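Local coordinates for protein 6-phosphogluconate dehydrogenase NAD-binding (Dyadobacter fermentans, PDB 4GBJ) that probably works as an NAD(P)-dependent oxidoreductase of the 6-phosphogluconate and 3-hydroxyisobutyrate dehydrogenase type, at residues E232-R237 and N279-A284; E77-E82 and Q109-Y114. One frame throughout, in Å; residues are numbered along the deposited sequence.

Contact 1: E232-R237 and N279-A284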
loop_
_atom_site.group_PDB
_atom_site.type_symbol
_atom_site.label_atom_id
_atom_site.label_comp_id
_atom_site.label_asym_id
_atom_site.label_seq_id
_atom_site.Cartn_x
_atom_site.Cartn_y
_atom_site.Cartn_z
ATOM N N GLU B 232 2.946 -8.706 -18.921
ATOM C CA GLU B 232 3.966 -8.811 -19.966
ATOM C C GLU B 232 4.305 -7.347 -20.392
ATOM O O GLU B 232 3.381 -6.539 -20.471
ATOM C CB GLU B 232 3.447 -9.655 -21.147
ATOM C CG GLU B 232 2.926 -11.021 -20.707
ATOM C CD GLU B 232 2.193 -11.816 -21.764
ATOM O OE1 GLU B 232 0.946 -11.712 -21.820
ATOM O OE2 GLU B 232 2.855 -12.600 -22.481
ATOM N N PRO B 233 5.573 -6.921 -20.532
ATOM C CA PRO B 233 6.809 -7.697 -20.411
ATOM C C PRO B 233 7.163 -7.980 -18.960
ATOM O O PRO B 233 6.609 -7.415 -18.030
ATOM C CB PRO B 233 7.848 -6.796 -21.102
ATOM C CG PRO B 233 7.361 -5.419 -20.818
ATOM C CD PRO B 233 5.860 -5.516 -20.894
ATOM N N VAL B 234 8.083 -8.885 -18.783
ATOM C CA VAL B 234 8.480 -9.371 -17.478
ATOM C C VAL B 234 9.590 -8.539 -16.896
ATOM O O VAL B 234 10.621 -8.381 -17.534
ATOM C CB VAL B 234 8.890 -10.852 -17.595
ATOM C CG1 VAL B 234 9.343 -11.418 -16.251
ATOM C CG2 VAL B 234 7.735 -11.664 -18.161
ATOM N N ALA B 235 9.379 -8.035 -15.681
ATOM C CA ALA B 235 10.363 -7.303 -14.873
ATOM C C ALA B 235 10.997 -8.243 -13.862
ATOM O O ALA B 235 12.200 -8.186 -13.670
ATOM C CB ALA B 235 9.706 -6.130 -14.151
ATOM N N PHE B 236 10.182 -9.135 -13.219
ATOM C CA PHE B 236 10.643 -10.155 -12.267
ATOM C C PHE B 236 9.811 -11.434 -12.551
ATOM O O PHE B 236 8.571 -11.383 -12.471
ATOM C CB PHE B 236 10.419 -9.592 -10.842
ATOM C CG PHE B 236 11.166 -10.258 -9.713
ATOM C CD1 PHE B 236 12.556 -10.296 -9.708
ATOM C CD2 PHE B 236 10.484 -10.751 -8.598
ATOM C CE1 PHE B 236 13.249 -10.883 -8.651
ATOM C CE2 PHE B 236 11.183 -11.314 -7.527
ATOM C CZ PHE B 236 12.561 -11.376 -7.563
ATOM N N ARG B 237 10.453 -12.553 -12.922
ATOM C CA ARG B 237 9.717 -13.754 -13.341
ATOM C C ARG B 237 8.879 -14.331 -12.226
ATOM O O ARG B 237 9.285 -14.303 -11.078
ATOM C CB ARG B 237 10.631 -14.837 -13.947
ATOM C CG ARG B 237 9.905 -15.600 -15.038
ATOM C CD ARG B 237 10.845 -16.247 -16.042
ATOM N NE ARG B 237 10.192 -17.391 -16.691
ATOM C CZ ARG B 237 10.036 -18.597 -16.147
ATOM N NH1 ARG B 237 10.522 -18.860 -14.945
ATOM N NH2 ARG B 237 9.419 -19.558 -16.818
ATOM N N ASN B 279 5.685 -17.785 -16.955
ATOM C CA ASN B 279 6.403 -16.834 -17.802
ATOM C C ASN B 279 5.872 -15.414 -17.658
ATOM O O ASN B 279 6.370 -14.524 -18.335
ATOM C CB ASN B 279 6.357 -17.270 -19.266
ATOM C CG ASN B 279 6.966 -18.612 -19.425
ATOM O OD1 ASN B 279 8.085 -18.834 -19.003
ATOM N ND2 ASN B 279 6.224 -19.563 -19.949
ATOM N N LEU B 280 4.905 -15.169 -16.783
ATOM C CA LEU B 280 4.411 -13.816 -16.615
ATOM C C LEU B 280 5.238 -13.083 -15.569
ATOM O O LEU B 280 6.003 -13.705 -14.876
ATOM C CB LEU B 280 2.939 -13.854 -16.185
ATOM C CG LEU B 280 1.977 -14.565 -17.185
ATOM C CD1 LEU B 280 0.540 -14.445 -16.695
ATOM C CD2 LEU B 280 2.056 -13.969 -18.582
ATOM N N ASP B 281 5.047 -11.763 -15.427
ATOM C CA ASP B 281 5.660 -10.996 -14.365
ATOM C C ASP B 281 5.078 -11.437 -13.014
ATOM O O ASP B 281 3.905 -11.824 -12.935
ATOM C CB ASP B 281 5.396 -9.500 -14.603
ATOM C CG ASP B 281 6.141 -8.636 -13.657
ATOM O OD1 ASP B 281 7.401 -8.592 -13.767
ATOM O OD2 ASP B 281 5.486 -8.049 -12.741
ATOM N N TRP B 282 5.837 -11.250 -11.943
ATOM C CA TRP B 282 5.397 -11.614 -10.594
ATOM C C TRP B 282 4.148 -10.837 -10.180
ATOM O O TRP B 282 3.395 -11.349 -9.380
ATOM C CB TRP B 282 6.516 -11.440 -9.570
ATOM C CG TRP B 282 6.715 -10.031 -9.116
ATOM C CD1 TRP B 282 7.074 -8.958 -9.881
ATOM C CD2 TRP B 282 6.747 -9.585 -7.757
ATOM N NE1 TRP B 282 7.264 -7.858 -9.084
ATOM C CE2 TRP B 282 7.085 -8.215 -7.774
ATOM C CE3 TRP B 282 6.511 -10.209 -6.522
ATOM C CZ2 TRP B 282 7.187 -7.448 -6.604
ATOM C CZ3 TRP B 282 6.564 -9.443 -5.368
ATOM C CH2 TRP B 282 6.865 -8.066 -5.421
ATOM N N GLY B 283 3.885 -9.679 -10.795
ATOM C CA GLY B 283 2.654 -8.927 -10.601
ATOM C C GLY B 283 1.403 -9.732 -10.894
ATOM O O GLY B 283 0.321 -9.418 -10.387
ATOM N N ALA B 284 1.523 -10.798 -11.732
ATOM C CA ALA B 284 0.380 -11.643 -12.078
ATOM C C ALA B 284 -0.180 -12.385 -10.891
ATOM O O ALA B 284 -1.211 -13.008 -11.033
ATOM C CB ALA B 284 0.771 -12.625 -13.180
HETATM O O HOH W 1 5.597 -13.543 -21.026
#
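The carboxylate of D281 reaches across to two consecutive backbone amides, those of A235 and F236, and takes both on one oxygen. From A235 N to D281 OD1 the distance is 2.8 Å, the donor lying on the anti side and tilted out of the carboxylate plane. The bond from F236 N to D281 OD1 is the straighter of the two, at 167°. With CG anti to the backbone N (chi1 -172°), the carboxylate of D281 is carried across to the 232-237 loop. Its other oxygen, OD2, accepts from G283 N at 3.0 Å, an Asx turn at the start of the 3-10 segment 282-284. One buried side chain thus ties two interhelical loops of the C-terminal all-helical domain, the one before helix 238-254 and the one before helix 288-292. An alanine at D281 would probably leave the amides of A235, F236 and G283 without their acceptor and let the 232-237 loop shift. Packing is close beside this grip: W282 N donates to F236 O at 2.8 Å, and the F236 ring turns its edge to the indole face, planes at 82°, with CD2 above the face, offset toward its rim. Behind, W282 leans on I181 and A182 of helix 169-197. The side with R237, N279 and E232 is exposed to solvent. There R237 NH2 donates a hydrogen bond to N279 OD1 (2.7 Å) from above the amide plane, while E232, poorly ordered, is linked more loosely, a water bridging its OE2 to N279 O.

Contact 2: E77-E82 and Q109-Y114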
loop_
_atom_site.group_PDB
_atom_site.type_symbol
_atom_site.label_atom_id
_atom_site.label_comp_id
_atom_site.label_asym_id
_atom_site.label_seq_id
_atom_site.Cartn_x
_atom_site.Cartn_y
_atom_site.Cartn_z
ATOM N N GLU B 77 27.325 -21.036 -2.843
ATOM C CA GLU B 77 28.194 -21.781 -3.786
ATOM C C GLU B 77 29.455 -20.979 -4.074
ATOM O O GLU B 77 30.535 -21.530 -4.236
ATOM C CB GLU B 77 27.430 -22.067 -5.102
ATOM C CG GLU B 77 28.263 -22.405 -6.344
ATOM C CD GLU B 77 27.441 -22.599 -7.608
ATOM O OE1 GLU B 77 26.326 -22.033 -7.693
ATOM O OE2 GLU B 77 27.936 -23.279 -8.536
ATOM N N LEU B 78 29.303 -19.675 -4.201
ATOM C CA LEU B 78 30.422 -18.825 -4.519
ATOM C C LEU B 78 31.271 -18.520 -3.295
ATOM O O LEU B 78 32.486 -18.574 -3.376
ATOM C CB LEU B 78 29.892 -17.527 -5.116
ATOM C CG LEU B 78 30.938 -16.621 -5.713
ATOM C CD1 LEU B 78 31.732 -17.362 -6.784
ATOM C CD2 LEU B 78 30.300 -15.376 -6.269
ATOM N N PHE B 79 30.650 -18.185 -2.174
ATOM C CA PHE B 79 31.377 -17.827 -0.978
ATOM C C PHE B 79 31.770 -19.061 -0.134
ATOM O O PHE B 79 31.395 -19.217 1.041
ATOM C CB PHE B 79 30.596 -16.773 -0.175
ATOM C CG PHE B 79 30.784 -15.442 -0.863
ATOM C CD1 PHE B 79 31.859 -14.635 -0.551
ATOM C CD2 PHE B 79 30.020 -15.099 -1.972
ATOM C CE1 PHE B 79 32.109 -13.466 -1.272
ATOM C CE2 PHE B 79 30.295 -13.929 -2.709
ATOM C CZ PHE B 79 31.358 -13.150 -2.370
ATOM N N SER B 80 32.610 -19.894 -0.740
ATOM C CA SER B 80 33.150 -21.087 -0.106
ATOM C C SER B 80 34.153 -20.663 0.940
ATOM O O SER B 80 34.623 -19.530 0.901
ATOM C CB SER B 80 33.834 -21.953 -1.157
ATOM O OG SER B 80 34.930 -21.232 -1.712
HETATM N N MSE B 81 34.546 -21.575 1.827
HETATM C CA MSE B 81 35.568 -21.282 2.841
HETATM C C MSE B 81 36.902 -20.787 2.240
HETATM O O MSE B 81 37.539 -19.923 2.834
HETATM C CB MSE B 81 35.860 -22.544 3.674
HETATM C CG MSE B 81 34.793 -22.850 4.710
HETATM SE SE MSE B 81 35.563 -24.237 5.950
HETATM C CE MSE B 81 36.103 -25.555 4.781
ATOM N N GLU B 82 37.328 -21.357 1.095
ATOM C CA GLU B 82 38.600 -21.024 0.459
ATOM C C GLU B 82 38.556 -19.633 -0.182
ATOM O O GLU B 82 39.553 -18.927 -0.125
ATOM C CB GLU B 82 39.042 -22.097 -0.558
ATOM C CG GLU B 82 38.245 -22.130 -1.850
ATOM C CD GLU B 82 38.187 -23.501 -2.503
ATOM O OE1 GLU B 82 37.078 -24.080 -2.579
ATOM O OE2 GLU B 82 39.261 -24.017 -2.893
ATOM N N GLN B 109 29.225 -15.420 9.799
ATOM C CA GLN B 109 29.966 -16.191 10.808
ATOM C C GLN B 109 31.270 -16.745 10.156
ATOM O O GLN B 109 32.350 -16.566 10.696
ATOM C CB GLN B 109 29.058 -17.302 11.412
ATOM C CG GLN B 109 29.147 -17.375 12.946
ATOM C CD GLN B 109 30.514 -17.843 13.443
ATOM O OE1 GLN B 109 30.859 -19.039 13.346
ATOM N NE2 GLN B 109 31.313 -16.945 14.038
ATOM N N VAL B 110 31.174 -17.296 8.942
ATOM C CA VAL B 110 32.318 -17.875 8.235
ATOM C C VAL B 110 33.347 -16.785 7.905
ATOM O O VAL B 110 34.545 -17.022 8.037
ATOM C CB VAL B 110 31.893 -18.667 6.966
ATOM C CG1 VAL B 110 33.115 -19.188 6.186
ATOM C CG2 VAL B 110 30.960 -19.820 7.336
ATOM N N HIS B 111 32.895 -15.578 7.552
ATOM C CA HIS B 111 33.805 -14.467 7.265
ATOM C C HIS B 111 34.636 -14.120 8.496
ATOM O O HIS B 111 35.823 -13.907 8.371
ATOM C CB HIS B 111 33.032 -13.231 6.758
ATOM C CG HIS B 111 32.573 -13.318 5.331
ATOM N ND1 HIS B 111 31.722 -14.327 4.896
ATOM C CD2 HIS B 111 32.824 -12.486 4.285
ATOM C CE1 HIS B 111 31.503 -14.092 3.608
ATOM N NE2 HIS B 111 32.103 -12.970 3.209
ATOM N N GLU B 112 34.016 -14.054 9.671
ATOM C CA GLU B 112 34.732 -13.765 10.935
ATOM C C GLU B 112 35.773 -14.812 11.319
ATOM O O GLU B 112 36.665 -14.486 12.097
ATOM C CB GLU B 112 33.749 -13.614 12.110
ATOM C CG GLU B 112 32.842 -12.392 11.997
ATOM C CD GLU B 112 33.488 -11.019 11.820
ATOM O OE1 GLU B 112 32.788 -10.100 11.328
ATOM O OE2 GLU B 112 34.678 -10.851 12.188
ATOM N N TRP B 113 35.687 -16.048 10.795
ATOM C CA TRP B 113 36.708 -17.061 11.075
ATOM C C TRP B 113 38.056 -16.634 10.540
ATOM O O TRP B 113 39.089 -16.991 11.114
ATOM C CB TRP B 113 36.374 -18.406 10.421
ATOM C CG TRP B 113 35.086 -19.062 10.803
ATOM C CD1 TRP B 113 34.268 -18.764 11.856
ATOM C CD2 TRP B 113 34.557 -20.241 10.208
ATOM N NE1 TRP B 113 33.152 -19.568 11.821
ATOM C CE2 TRP B 113 33.329 -20.523 10.853
ATOM C CE3 TRP B 113 34.970 -21.053 9.145
ATOM C CZ2 TRP B 113 32.510 -21.586 10.466
ATOM C CZ3 TRP B 113 34.162 -22.115 8.766
ATOM C CH2 TRP B 113 32.940 -22.368 9.416
ATOM N N TYR B 114 38.037 -15.928 9.384
ATOM C CA TYR B 114 39.248 -15.440 8.703
ATOM C C TYR B 114 39.521 -13.942 8.936
ATOM O O TYR B 114 40.376 -13.384 8.260
ATOM C CB TYR B 114 39.073 -15.710 7.199
ATOM C CG TYR B 114 38.892 -17.191 6.966
ATOM C CD1 TYR B 114 39.920 -18.086 7.248
ATOM C CD2 TYR B 114 37.658 -17.713 6.604
ATOM C CE1 TYR B 114 39.716 -19.458 7.199
ATOM C CE2 TYR B 114 37.474 -19.080 6.441
ATOM C CZ TYR B 114 38.500 -19.956 6.769
ATOM O OH TYR B 114 38.352 -21.314 6.663
#
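CG of M81, a selenomethionine, is anti to the carbonyl carbon (chi1 -77°) and its SE is anti to CA (chi2 -167°), which carries the selenium to the indole of W113; the bend at chi3 places only CE. M81 SE lies 3.8 Å from W113 CZ3, in the ring plane and at the edge, a Met-aromatic contact made without touching a face. The indole is steadied from its own helix: its NE1 donates to Q109 OE1 at 2.8 Å, nearly straight, and CA of V110 sits over the centre of one face. M81 CG also approaches V110 CG1, at 4.3 Å. Y114 crosses M81 obliquely, its CE2 3.7 Å from M81 O and its hydroxyl oxygen 4.1 Å from M81 CB. No hydrogen bond joins the two segments; they meet by van der Waals and Met-aromatic contacts. Deeper in, F79 CD1 comes within 4.1 Å of H111 NE2, but the histidine's polar atoms are engaged with others: ND1 with L107 O, and NE2 with H93 ND1 on strand 92-95. F79, centre of an inverse gamma turn between helices 72-78 and 81-87, stacks on the H93 ring too. The contact therefore lays helix 101-113 beside the start of helix 81-87 in the Rossmann-type domain, with strand 92-95 beneath F79 and H111.

In the fold
The two contacts occupy different domains on opposite sides of the chain's centre, their nearest atoms about 17 Å apart, and share no helix or strand. Contact 1 joins two loops of the helical C-terminal domain largely at the surface, yet its buried aspartate works through directed hydrogen bonds to backbone amides; the F236 side chain lies about 8 Å from that of K174, the predicted active-site residue. Contact 2, partly buried and away from the annotated sites, sets the turn and start of helix 81-87 against the end of helix 101-113 in the cofactor-binding type of domain. Contact 1 adds an edge-to-face aromatic pair to its hydrogen bonds, whereas contact 2 relies on apolar, aromatic and selenium contacts.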